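Local coordinates for protein O-ureido-L-serine synthase (Streptomyces lavendulae, PDB 3X44) that catalyses the pyridoxal-phosphate-dependent addition of hydroxyurea to O-acetyl-L-serine, giving the O-ureido-L-serine needed for biosynthesis of the antibiotic D-cycloserine, at residues L201-A206 / S215-Q220; R248-R253 / T269-L274; E100-I105 / L112-G117; F36-G39 / A43-L46. The protein carries 1 engineered substitution. All coordinates share one frame; numbering follows the deposited sequence.

Contact 1 of 4, residues L201-A206 / S215-Q220; sequences LEPSNA and SPHQIQ
Pro203 sets CG over one face of the His217 imidazole, offset toward the rim, and this CH-pi contact anchors the meeting of 201-206 with 215-220. Pro203 CG lies 3.9 Å from the centroid of the His217 ring and 16° off the ring normal. Proline suits the place: its rigid ring offers polarised C-H groups to an aromatic face. Two methyl contacts extend the patch. CB of Pro203 touches Ile219 CD1 at 3.9 Å, while Ala206 CB comes obliquely to His217 CD2 at 3.8 Å. The Asn205 amide crosses the histidine at about a right angle, its ND2 3.4 Å from His217 CB and weakly hydrogen-bonded to Glu244 OE2.

Among the polar links, His217 ND1 accepts a bent bond from Ile219 N at 3.1 Å, which restrains the imidazole's rotation; NE2 has a weak bond to Leu222 O, consistent with a proton on NE2. In the other segment a type I turn from Pro203 to Ala206, closed by Ala206 N to Pro203 O at 2.9 Å, presents Asn205 and Ala206 to the loop. Between the segments a water bridges: it donates to Asn205 O at 3.0 Å and is also hydrogen-bonded to Ser215 OG.

Strand 197-203 delivers Pro203 from inside the larger sheet, where Leu201 pairs with Thr174 and Glu202 with Val240. The loop 215-220 is backed by helix 264-278, with Ile219 against Ile264 and Ser265, and by Glu244 of helix 244-257, whose carboxylate accepts from Gln218 N.

Contact 2 of 4, residues R248-R253 / T269-L274; sequences RDTSRR and TVATAL
Thr250 pushes its branched side chain against Val270 and Ala271, where helices 244-257 and 264-278 pass almost perpendicular to one another. The local axes approach to 8.9 Å at an angle of 91°, and the small Ala271 and short, branched Thr250 suit the crossing point. The tight part centres on Thr250. With CG2 anti to its backbone N (chi1 -54° for OG1), the methyl reaches Val270 CG1 at 3.7 Å and lies equally near Ala271 N. The hydroxyl branch rests on the neighbouring methyl, OG1 being 3.4 Å from Ala271 CB. That contact is not polar: Thr250 OG1 is hydrogen-bonded to Thr246 O, one turn earlier in its own helix.

Packing is slacker toward Leu274, whose CD1 stays 4.4 Å from Thr250 CG2. Leu274 is partly exposed, and beside it the solvent-exposed Arg253 turns its charge to Glu257 in a salt bridge and touches Met22. Elsewhere on the helix Arg248 grips a single oxygen of Asp249, with NE at 3.0 Å from OD2. No hydrogen bond joins the two segments; the fit between them rests on methyl and hydroxyl packing, and threonine can be buried here because its hydroxyl is satisfied within its own helix.

Contact 3 of 4, residues E100-I105 / L112-G117; sequences ERRKLI and LVLFPG
Over the centre of one face of the Arg102 guanidinium stands the CD1 methyl of Leu114, 3.3 Å from CZ and just as near NH2. Two of the nitrogens of this flat group have partners elsewhere: NH2 donates to Glu308 O of the second subunit, and NH1 makes a weak bond to Asp95 O. The methyl therefore covers the pi surface without competing for those N-H groups, and the two side chains cross at about a right angle.

This is the return half of a beta-alpha-beta unit: strand 88-94, helix 99-107 and strand 111-115, the last outermost, within this chain, of the four-stranded parallel sheet. Locally, the axes of 100-105 and 112-115 approach to 10.1 Å, their directions 157° apart. Arginine suits a helix face at the border between sheet and subunit, because its long aliphatic stem packs while its head reaches a polar partner. The stem is extended from CG to NE and crosses Leu112 at about a right angle, Leu112 CD2 meeting Arg102 CG at 3.5 Å. Leu112 has CG anti to its backbone N (chi1 -168°), which lifts the branched end toward the helix. There its other methyl, CD1, makes a looser contact with Ile105 CD1 at 4.5 Å. Ile105 also packs on Ala91 and Met93, so the helix side chain touches strand 88-94 as well.

Backbone bonding divides by residue. Val113 and Phe115 pair with strand 88-94, whereas the alternate residues, Leu112 and Leu114, bond to the second subunit: Asp311 OD2 of that subunit accepts from Leu112 N, and its Ser310 OG bonds to Leu114 N.

Contact 4 of 4, residues F36-G39 / A43-L46; sequences FNPG and ADRL. Engineered in segment 43-46: Ala43 (natural residue Lys).
The N-terminal part of helix 43-56, which carries the cofactor-attachment position, is tied to the loop before it through Asp44 and Gly39. Position 43 holds an engineered alanine in place of the lysine that forms the internal aldimine with pyridoxal phosphate, and its methyl lies against Asn73 and Ala77. Next along, Asp44 turns back to the loop: OD1 accepts from Gly39 N through its syn lone pair, with an N-H...O angle of 148°. The recorded separation, 2.5 Å, is unusually short, so its exact value is doubtful.

A residue without a side chain is consistent with the close approach of the carboxylate, Asp44 OD2 being 3.2 Å from Gly39 CA. Pro38, with no N-H to offer, brings its CD to 3.4 Å from Asp44 OD1. In cysteine synthases this asparagine-proline loop and the helix that follows it form the family's lysine-bearing signature. Asn37 and Asp44 slide past one another in opposite directions, Asn37 CB lying 3.4 Å from Asp44 OD1. The asparagine's amide is used elsewhere, with OD1 accepting from Gly12 N and ND2 bonding weakly to Glu34 OE2. Glu34, which lies outside both segments, also forms a salt bridge through OE2 with Arg45 NE, so one carboxylate gathers both residues. Arg45 reaches it along a chain extended from CG to NE; its NH2 is paired with Glu159 OE1, and its NE stays 4.1 Å from Asn37 ND2.

The contacts lie at different distances from the bound O-ureido-L-serine aldimine. Contact 1 reaches it directly, since Gln220 touches the ligand. Side chains of contacts 3 and 4 come within about 8 Å of it, Ile105 and Arg45 respectively, and contact 4 holds the altered lysine position. Contact 2 stays behind, with Val270 about 12 Å from the ligand. Contacts 1 and 3 include strands of different sheets (197-203 and 111-115), yet they touch, Gln220 OE1 lying 3.4 Å from Arg101 CZ. Contact 1 also meets contact 2, where Leu201 CD2 packs 3.7 Å from Thr269 CA. Contacts 3 and 4, about 5 Å apart at their nearest atoms, both touch the second subunit.

Contact 1 of 4, residues L201-A206 / S215-Q220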
loop_
_atom_site.group_PDB
_atom_site.type_symbol
_atom_site.label_atom_id
_atom_site.label_comp_id
_atom_site.label_asym_id
_atom_site.label_seq_id
_atom_site.Cartn_x
_atom_site.Cartn_y
_atom_site.Cartn_z
ATOM N N LEU A 201 2.198 -10.343 -29.085
ATOM C CA LEU A 201 1.372 -11.164 -29.952
ATOM C C LEU A 201 0.376 -10.328 -30.740
ATOM O O LEU A 201 0.063 -9.198 -30.367
ATOM C CB LEU A 201 0.623 -12.217 -29.126
ATOM C CG LEU A 201 -0.298 -11.684 -28.026
ATOM C CD1 LEU A 201 -1.715 -11.550 -28.562
ATOM C CD2 LEU A 201 -0.266 -12.628 -26.835
ATOM N N GLU A 202 -0.100 -10.894 -31.843
ATOM C CA GLU A 202 -1.094 -10.252 -32.684
ATOM C C GLU A 202 -2.143 -11.328 -32.947
ATOM O O GLU A 202 -1.859 -12.521 -32.810
ATOM C CB GLU A 202 -0.490 -9.817 -34.023
ATOM C CG GLU A 202 0.888 -9.205 -33.948
ATOM C CD GLU A 202 1.336 -8.677 -35.303
ATOM O OE1 GLU A 202 0.837 -7.607 -35.715
ATOM O OE2 GLU A 202 2.178 -9.333 -35.959
ATOM N N PRO A 203 -3.374 -10.925 -33.298
ATOM C CA PRO A 203 -4.394 -11.944 -33.564
ATOM C C PRO A 203 -4.000 -12.698 -34.831
ATOM O O PRO A 203 -3.435 -12.107 -35.756
ATOM C CB PRO A 203 -5.687 -11.140 -33.749
ATOM C CG PRO A 203 -5.381 -9.756 -33.201
ATOM C CD PRO A 203 -3.904 -9.558 -33.436
ATOM N N SER A 204 -4.279 -13.999 -34.865
ATOM C CA SER A 204 -3.947 -14.824 -36.024
ATOM C C SER A 204 -4.462 -14.188 -37.310
ATOM O O SER A 204 -3.816 -14.269 -38.353
ATOM C CB SER A 204 -4.575 -16.216 -35.895
ATOM O OG SER A 204 -4.016 -16.948 -34.818
ATOM N N ASN A 205 -5.633 -13.562 -37.224
ATOM C CA ASN A 205 -6.255 -12.939 -38.389
ATOM C C ASN A 205 -5.969 -11.446 -38.566
ATOM O O ASN A 205 -6.577 -10.790 -39.411
ATOM C CB ASN A 205 -7.773 -13.177 -38.362
ATOM C CG ASN A 205 -8.381 -13.013 -36.973
ATOM O OD1 ASN A 205 -7.673 -12.938 -35.969
ATOM N ND2 ASN A 205 -9.709 -12.961 -36.916
ATOM N N ALA A 206 -5.042 -10.907 -37.785
ATOM C CA ALA A 206 -4.713 -9.490 -37.911
ATOM C C ALA A 206 -3.241 -9.238 -37.623
ATOM O O ALA A 206 -2.885 -8.355 -36.837
ATOM C CB ALA A 206 -5.594 -8.660 -36.977
ATOM N N SER A 215 -7.888 -7.809 -40.678
ATOM C CA SER A 215 -9.254 -8.209 -40.923
ATOM C C SER A 215 -9.992 -7.966 -39.621
ATOM O O SER A 215 -9.405 -8.063 -38.551
ATOM C CB SER A 215 -9.321 -9.697 -41.271
ATOM O OG SER A 215 -9.039 -9.915 -42.641
ATOM N N PRO A 216 -11.273 -7.586 -39.695
ATOM C CA PRO A 216 -11.979 -7.372 -38.429
ATOM C C PRO A 216 -11.810 -8.674 -37.634
ATOM O O PRO A 216 -11.875 -9.761 -38.207
ATOM C CB PRO A 216 -13.427 -7.137 -38.858
ATOM C CG PRO A 216 -13.328 -6.632 -40.264
ATOM C CD PRO A 216 -12.117 -7.307 -40.870
ATOM N N HIS A 217 -11.568 -8.570 -36.333
ATOM C CA HIS A 217 -11.366 -9.760 -35.509
ATOM C C HIS A 217 -12.093 -9.631 -34.176
ATOM O O HIS A 217 -12.622 -8.568 -33.850
ATOM C CB HIS A 217 -9.874 -9.973 -35.265
ATOM C CG HIS A 217 -9.219 -8.820 -34.573
ATOM N ND1 HIS A 217 -9.071 -8.763 -33.204
ATOM C CD2 HIS A 217 -8.744 -7.647 -35.053
ATOM C CE1 HIS A 217 -8.536 -7.603 -32.871
ATOM N NE2 HIS A 217 -8.329 -6.907 -33.974
ATOM N N GLN A 218 -12.090 -10.710 -33.397
ATOM C CA GLN A 218 -12.797 -10.723 -32.125
ATOM C C GLN A 218 -12.003 -10.417 -30.859
ATOM O O GLN A 218 -12.566 -10.434 -29.764
ATOM C CB GLN A 218 -13.512 -12.062 -31.971
ATOM C CG GLN A 218 -14.381 -12.387 -33.169
ATOM C CD GLN A 218 -15.441 -13.413 -32.862
ATOM O OE1 GLN A 218 -16.454 -13.108 -32.230
ATOM N NE2 GLN A 218 -15.217 -14.641 -33.311
ATOM N N ILE A 219 -10.710 -10.143 -30.979
ATOM C CA ILE A 219 -9.952 -9.834 -29.771
ATOM C C ILE A 219 -9.978 -8.325 -29.553
ATOM O O ILE A 219 -8.968 -7.632 -29.677
ATOM C CB ILE A 219 -8.501 -10.359 -29.832
ATOM C CG1 ILE A 219 -8.493 -11.823 -30.276
ATOM C CG2 ILE A 219 -7.885 -10.287 -28.454
ATOM C CD1 ILE A 219 -7.108 -12.437 -30.384
ATOM N N GLN A 220 -11.171 -7.844 -29.217
ATOM C CA GLN A 220 -11.446 -6.431 -28.989
ATOM C C GLN A 220 -10.353 -5.685 -28.243
ATOM O O GLN A 220 -9.934 -6.084 -27.156
ATOM C CB GLN A 220 -12.791 -6.283 -28.261
ATOM C CG GLN A 220 -13.898 -7.146 -28.864
ATOM C CD GLN A 220 -15.295 -6.564 -28.688
ATOM O OE1 GLN A 220 -15.461 -5.391 -28.360
ATOM N NE2 GLN A 220 -16.308 -7.392 -28.906
HETATM O O HOH W 1 -6.213 -11.320 -42.383
#

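Contact 2 of 4, residues R248-R253 / T269-L274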
loop_
_atom_site.group_PDB
_atom_site.type_symbol
_atom_site.label_atom_id
_atom_site.label_comp_id
_atom_site.label_asym_id
_atom_site.label_seq_id
_atom_site.Cartn_x
_atom_site.Cartn_y
_atom_site.Cartn_z
ATOM N N ARG A 248 -10.282 -16.795 -26.310
ATOM C CA ARG A 248 -11.604 -16.834 -25.697
ATOM C C ARG A 248 -11.693 -17.989 -24.703
ATOM O O ARG A 248 -12.200 -17.833 -23.589
ATOM C CB ARG A 248 -12.663 -17.003 -26.796
ATOM C CG ARG A 248 -14.073 -16.628 -26.388
ATOM C CD ARG A 248 -14.790 -17.789 -25.709
ATOM N NE ARG A 248 -14.637 -19.055 -26.422
ATOM C CZ ARG A 248 -15.476 -19.499 -27.353
ATOM N NH1 ARG A 248 -16.536 -18.779 -27.692
ATOM N NH2 ARG A 248 -15.264 -20.670 -27.938
ATOM N N ASP A 249 -11.191 -19.147 -25.115
ATOM C CA ASP A 249 -11.210 -20.335 -24.270
ATOM C C ASP A 249 -10.293 -20.168 -23.062
ATOM O O ASP A 249 -10.574 -20.681 -21.980
ATOM C CB ASP A 249 -10.767 -21.558 -25.077
ATOM C CG ASP A 249 -11.789 -21.976 -26.115
ATOM O OD1 ASP A 249 -11.454 -22.843 -26.947
ATOM O OD2 ASP A 249 -12.924 -21.444 -26.098
ATOM N N THR A 250 -9.195 -19.442 -23.245
ATOM C CA THR A 250 -8.256 -19.234 -22.154
ATOM C C THR A 250 -8.832 -18.266 -21.117
ATOM O O THR A 250 -8.569 -18.395 -19.915
ATOM C CB THR A 250 -6.908 -18.737 -22.704
ATOM O OG1 THR A 250 -6.448 -19.662 -23.702
ATOM C CG2 THR A 250 -5.876 -18.654 -21.611
ATOM N N SER A 251 -9.634 -17.308 -21.579
ATOM C CA SER A 251 -10.274 -16.356 -20.671
ATOM C C SER A 251 -11.279 -17.139 -19.819
ATOM O O SER A 251 -11.441 -16.890 -18.622
ATOM C CB SER A 251 -11.011 -15.273 -21.462
ATOM O OG SER A 251 -12.032 -14.676 -20.678
ATOM N N ARG A 252 -11.952 -18.087 -20.457
ATOM C CA ARG A 252 -12.931 -18.922 -19.778
ATOM C C ARG A 252 -12.235 -19.723 -18.694
ATOM O O ARG A 252 -12.708 -19.788 -17.555
ATOM C CB ARG A 252 -13.601 -19.878 -20.775
ATOM C CG ARG A 252 -14.678 -19.224 -21.620
ATOM C CD ARG A 252 -15.418 -20.231 -22.495
ATOM N NE ARG A 252 -16.589 -19.620 -23.114
ATOM C CZ ARG A 252 -17.335 -20.185 -24.058
ATOM N NH1 ARG A 252 -17.041 -21.398 -24.511
ATOM N NH2 ARG A 252 -18.372 -19.527 -24.557
ATOM N N ARG A 253 -11.100 -20.318 -19.055
ATOM C CA ARG A 253 -10.322 -21.137 -18.129
ATOM C C ARG A 253 -9.832 -20.336 -16.927
ATOM O O ARG A 253 -9.785 -20.842 -15.800
ATOM C CB ARG A 253 -9.120 -21.759 -18.858
ATOM C CG ARG A 253 -9.477 -22.917 -19.807
ATOM C CD ARG A 253 -8.230 -23.733 -20.185
ATOM N NE ARG A 253 -7.562 -24.263 -18.994
ATOM C CZ ARG A 253 -6.308 -24.702 -18.968
ATOM N NH1 ARG A 253 -5.567 -24.683 -20.069
ATOM N NH2 ARG A 253 -5.788 -25.147 -17.836
ATOM N N THR A 269 -3.024 -13.150 -24.106
ATOM C CA THR A 269 -1.696 -13.066 -23.500
ATOM C C THR A 269 -1.392 -14.291 -22.638
ATOM O O THR A 269 -0.311 -14.869 -22.729
ATOM C CB THR A 269 -1.540 -11.790 -22.642
ATOM O OG1 THR A 269 -2.519 -11.791 -21.598
ATOM C CG2 THR A 269 -1.728 -10.545 -23.499
ATOM N N VAL A 270 -2.348 -14.689 -21.806
ATOM C CA VAL A 270 -2.153 -15.860 -20.966
ATOM C C VAL A 270 -1.916 -17.099 -21.829
ATOM O O VAL A 270 -1.024 -17.903 -21.537
ATOM C CB VAL A 270 -3.370 -16.104 -20.069
ATOM C CG1 VAL A 270 -3.220 -17.438 -19.324
ATOM C CG2 VAL A 270 -3.517 -14.950 -19.093
ATOM N N ALA A 271 -2.726 -17.246 -22.881
ATOM C CA ALA A 271 -2.627 -18.371 -23.807
ATOM C C ALA A 271 -1.219 -18.438 -24.387
ATOM O O ALA A 271 -0.581 -19.493 -24.405
ATOM C CB ALA A 271 -3.650 -18.215 -24.935
ATOM N N THR A 272 -0.732 -17.294 -24.847
ATOM C CA THR A 272 0.603 -17.223 -25.415
ATOM C C THR A 272 1.630 -17.633 -24.369
ATOM O O THR A 272 2.519 -18.441 -24.644
ATOM C CB THR A 272 0.919 -15.800 -25.897
ATOM O OG1 THR A 272 0.218 -15.556 -27.125
ATOM C CG2 THR A 272 2.418 -15.628 -26.126
ATOM N N ALA A 273 1.495 -17.073 -23.167
ATOM C CA ALA A 273 2.412 -17.372 -22.074
ATOM C C ALA A 273 2.421 -18.863 -21.742
ATOM O O ALA A 273 3.481 -19.445 -21.479
ATOM C CB ALA A 273 2.022 -16.568 -20.835
ATOM N N LEU A 274 1.239 -19.472 -21.742
ATOM C CA LEU A 274 1.113 -20.889 -21.433
ATOM C C LEU A 274 1.786 -21.703 -22.532
ATOM O O LEU A 274 2.376 -22.750 -22.272
ATOM C CB LEU A 274 -0.364 -21.280 -21.313
ATOM C CG LEU A 274 -1.089 -20.854 -20.033
ATOM C CD1 LEU A 274 -2.578 -21.159 -20.151
ATOM C CD2 LEU A 274 -0.497 -21.587 -18.835
#

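Contact 3 of 4, residues E100-I105 / L112-G117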
loop_
_atom_site.group_PDB
_atom_site.type_symbol
_atom_site.label_atom_id
_atom_site.label_comp_id
_atom_site.label_asym_id
_atom_site.label_seq_id
_atom_site.Cartn_x
_atom_site.Cartn_y
_atom_site.Cartn_z
ATOM N N GLU A 100 -21.619 -3.263 -24.244
ATOM C CA GLU A 100 -21.234 -2.881 -22.888
ATOM C C GLU A 100 -20.366 -1.623 -22.964
ATOM O O GLU A 100 -20.450 -0.738 -22.110
ATOM C CB GLU A 100 -20.449 -4.012 -22.208
ATOM C CG GLU A 100 -21.320 -5.175 -21.717
ATOM C CD GLU A 100 -21.355 -6.332 -22.710
ATOM O OE1 GLU A 100 -21.105 -6.088 -23.907
ATOM O OE2 GLU A 100 -21.636 -7.482 -22.298
ATOM N N ARG A 101 -19.528 -1.561 -23.995
ATOM C CA ARG A 101 -18.657 -0.410 -24.211
ATOM C C ARG A 101 -19.508 0.832 -24.480
ATOM O O ARG A 101 -19.246 1.902 -23.931
ATOM C CB ARG A 101 -17.735 -0.662 -25.401
ATOM C CG ARG A 101 -16.545 -1.555 -25.110
ATOM C CD ARG A 101 -16.068 -2.245 -26.383
ATOM N NE ARG A 101 -14.681 -2.675 -26.258
ATOM C CZ ARG A 101 -14.301 -3.789 -25.641
ATOM N NH1 ARG A 101 -15.209 -4.590 -25.094
ATOM N NH2 ARG A 101 -13.013 -4.088 -25.547
ATOM N N ARG A 102 -20.520 0.696 -25.334
ATOM C CA ARG A 102 -21.392 1.832 -25.632
ATOM C C ARG A 102 -22.092 2.321 -24.360
ATOM O O ARG A 102 -22.186 3.522 -24.101
ATOM C CB ARG A 102 -22.473 1.450 -26.647
ATOM C CG ARG A 102 -21.986 1.136 -28.055
ATOM C CD ARG A 102 -23.169 0.654 -28.877
ATOM N NE ARG A 102 -22.767 -0.025 -30.102
ATOM C CZ ARG A 102 -23.567 -0.218 -31.145
ATOM N NH1 ARG A 102 -23.113 -0.848 -32.219
ATOM N NH2 ARG A 102 -24.819 0.217 -31.115
ATOM N N LYS A 103 -22.585 1.379 -23.568
ATOM C CA LYS A 103 -23.302 1.728 -22.356
ATOM C C LYS A 103 -22.404 2.346 -21.302
ATOM O O LYS A 103 -22.811 3.275 -20.599
ATOM C CB LYS A 103 -24.001 0.492 -21.786
ATOM C CG LYS A 103 -25.292 0.139 -22.510
ATOM C CD LYS A 103 -25.969 -1.068 -21.883
ATOM C CE LYS A 103 -27.257 -1.415 -22.613
ATOM N NZ LYS A 103 -28.370 -1.632 -21.656
ATOM N N LEU A 104 -21.181 1.842 -21.192
ATOM C CA LEU A 104 -20.254 2.365 -20.200
ATOM C C LEU A 104 -19.873 3.798 -20.539
ATOM O O LEU A 104 -19.836 4.666 -19.664
ATOM C CB LEU A 104 -19.011 1.475 -20.116
ATOM C CG LEU A 104 -19.165 0.262 -19.186
ATOM C CD1 LEU A 104 -17.806 -0.375 -18.930
ATOM C CD2 LEU A 104 -19.785 0.702 -17.873
ATOM N N ILE A 105 -19.603 4.047 -21.812
ATOM C CA ILE A 105 -19.251 5.389 -22.244
ATOM C C ILE A 105 -20.417 6.314 -21.889
ATOM O O ILE A 105 -20.222 7.402 -21.341
ATOM C CB ILE A 105 -18.974 5.425 -23.765
ATOM C CG1 ILE A 105 -17.678 4.657 -24.059
ATOM C CG2 ILE A 105 -18.850 6.877 -24.241
ATOM C CD1 ILE A 105 -17.448 4.305 -25.517
ATOM N N LEU A 112 -21.538 9.304 -28.180
ATOM C CA LEU A 112 -21.189 8.173 -29.031
ATOM C C LEU A 112 -21.379 8.402 -30.530
ATOM O O LEU A 112 -22.460 8.780 -30.980
ATOM C CB LEU A 112 -22.026 6.969 -28.596
ATOM C CG LEU A 112 -21.711 5.570 -29.113
ATOM C CD1 LEU A 112 -20.254 5.224 -28.862
ATOM C CD2 LEU A 112 -22.621 4.584 -28.406
ATOM N N VAL A 113 -20.314 8.177 -31.296
ATOM C CA VAL A 113 -20.349 8.311 -32.748
ATOM C C VAL A 113 -19.906 6.956 -33.292
ATOM O O VAL A 113 -18.733 6.591 -33.202
ATOM C CB VAL A 113 -19.371 9.413 -33.263
ATOM C CG1 VAL A 113 -19.318 9.399 -34.781
ATOM C CG2 VAL A 113 -19.815 10.786 -32.777
ATOM N N LEU A 114 -20.849 6.199 -33.837
ATOM C CA LEU A 114 -20.527 4.886 -34.372
ATOM C C LEU A 114 -20.246 4.945 -35.868
ATOM O O LEU A 114 -20.678 5.869 -36.556
ATOM C CB LEU A 114 -21.675 3.910 -34.096
ATOM C CG LEU A 114 -22.143 3.811 -32.639
ATOM C CD1 LEU A 114 -23.289 2.804 -32.524
ATOM C CD2 LEU A 114 -20.972 3.409 -31.758
ATOM N N PHE A 115 -19.508 3.957 -36.357
ATOM C CA PHE A 115 -19.173 3.863 -37.773
ATOM C C PHE A 115 -18.980 2.392 -38.122
ATOM O O PHE A 115 -18.703 1.569 -37.247
ATOM C CB PHE A 115 -17.900 4.668 -38.096
ATOM C CG PHE A 115 -16.627 4.069 -37.549
ATOM C CD1 PHE A 115 -16.161 4.426 -36.284
ATOM C CD2 PHE A 115 -15.879 3.164 -38.308
ATOM C CE1 PHE A 115 -14.964 3.891 -35.775
ATOM C CE2 PHE A 115 -14.680 2.620 -37.812
ATOM C CZ PHE A 115 -14.225 2.986 -36.542
ATOM N N PRO A 116 -19.136 2.041 -39.407
ATOM C CA PRO A 116 -18.971 0.647 -39.839
ATOM C C PRO A 116 -17.636 0.053 -39.386
ATOM O O PRO A 116 -16.569 0.434 -39.875
ATOM C CB PRO A 116 -19.109 0.726 -41.362
ATOM C CG PRO A 116 -19.963 1.958 -41.587
ATOM C CD PRO A 116 -19.488 2.929 -40.531
ATOM N N GLY A 117 -17.710 -0.888 -38.449
ATOM C CA GLY A 117 -16.512 -1.504 -37.910
ATOM C C GLY A 117 -15.472 -1.975 -38.908
ATOM O O GLY A 117 -14.271 -1.826 -38.671
#

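Contact 4 of 4, residues F36-G39 / A43-L46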
loop_
_atom_site.group_PDB
_atom_site.type_symbol
_atom_site.label_atom_id
_atom_site.label_comp_id
_atom_site.label_asym_id
_atom_site.label_seq_id
_atom_site.Cartn_x
_atom_site.Cartn_y
_atom_site.Cartn_z
ATOM N N PHE A 36 -8.430 -3.826 -11.960
ATOM C CA PHE A 36 -8.450 -3.143 -10.671
ATOM C C PHE A 36 -8.443 -1.613 -10.804
ATOM O O PHE A 36 -8.602 -0.893 -9.810
ATOM C CB PHE A 36 -7.265 -3.602 -9.811
ATOM C CG PHE A 36 -7.488 -4.931 -9.120
ATOM C CD1 PHE A 36 -8.063 -4.985 -7.851
ATOM C CD2 PHE A 36 -7.111 -6.122 -9.735
ATOM C CE1 PHE A 36 -8.257 -6.205 -7.205
ATOM C CE2 PHE A 36 -7.301 -7.347 -9.100
ATOM C CZ PHE A 36 -7.876 -7.390 -7.830
ATOM N N ASN A 37 -8.242 -1.114 -12.021
ATOM C CA ASN A 37 -8.269 0.328 -12.246
ATOM C C ASN A 37 -9.737 0.734 -12.104
ATOM O O ASN A 37 -10.630 -0.054 -12.421
ATOM C CB ASN A 37 -7.765 0.663 -13.658
ATOM C CG ASN A 37 -6.251 0.729 -13.732
ATOM O OD1 ASN A 37 -5.603 1.349 -12.885
ATOM N ND2 ASN A 37 -5.678 0.086 -14.742
ATOM N N PRO A 38 -10.006 1.971 -11.651
ATOM C CA PRO A 38 -11.395 2.428 -11.481
ATOM C C PRO A 38 -12.256 2.328 -12.737
ATOM O O PRO A 38 -13.466 2.106 -12.650
ATOM C CB PRO A 38 -11.254 3.874 -10.988
ATOM C CG PRO A 38 -9.858 4.285 -11.383
ATOM C CD PRO A 38 -9.032 3.022 -11.300
ATOM N N GLY A 39 -11.633 2.503 -13.896
ATOM C CA GLY A 39 -12.348 2.402 -15.155
ATOM C C GLY A 39 -12.549 0.955 -15.597
ATOM O O GLY A 39 -13.293 0.690 -16.542
ATOM N N ALA A 43 -6.770 1.089 -19.867
ATOM C CA ALA A 43 -7.017 2.337 -20.587
ATOM C C ALA A 43 -6.996 3.556 -19.673
ATOM O O ALA A 43 -6.758 4.675 -20.120
ATOM C CB ALA A 43 -8.360 2.254 -21.321
ATOM N N ASP A 44 -7.252 3.333 -18.389
ATOM C CA ASP A 44 -7.264 4.413 -17.413
ATOM C C ASP A 44 -5.923 5.154 -17.351
ATOM O O ASP A 44 -5.881 6.367 -17.121
ATOM C CB ASP A 44 -7.569 3.858 -16.024
ATOM C CG ASP A 44 -9.045 3.595 -15.796
ATOM O OD1 ASP A 44 -9.420 3.453 -14.618
ATOM O OD2 ASP A 44 -9.828 3.522 -16.766
ATOM N N ARG A 45 -4.830 4.419 -17.543
ATOM C CA ARG A 45 -3.500 5.014 -17.485
ATOM C C ARG A 45 -3.272 6.014 -18.614
ATOM O O ARG A 45 -2.688 7.076 -18.410
ATOM C CB ARG A 45 -2.429 3.924 -17.537
ATOM C CG ARG A 45 -2.456 2.957 -16.356
ATOM C CD ARG A 45 -1.588 1.738 -16.640
ATOM N NE ARG A 45 -1.728 0.696 -15.625
ATOM C CZ ARG A 45 -0.954 0.593 -14.547
ATOM N NH1 ARG A 45 0.018 1.473 -14.342
ATOM N NH2 ARG A 45 -1.150 -0.396 -13.678
ATOM N N LEU A 46 -3.737 5.662 -19.803
ATOM C CA LEU A 46 -3.594 6.517 -20.965
ATOM C C LEU A 46 -4.507 7.737 -20.841
ATOM O O LEU A 46 -4.077 8.868 -21.063
ATOM C CB LEU A 46 -3.943 5.724 -22.226
ATOM C CG LEU A 46 -3.957 6.413 -23.591
ATOM C CD1 LEU A 46 -3.760 5.360 -24.671
ATOM C CD2 LEU A 46 -5.276 7.138 -23.803
#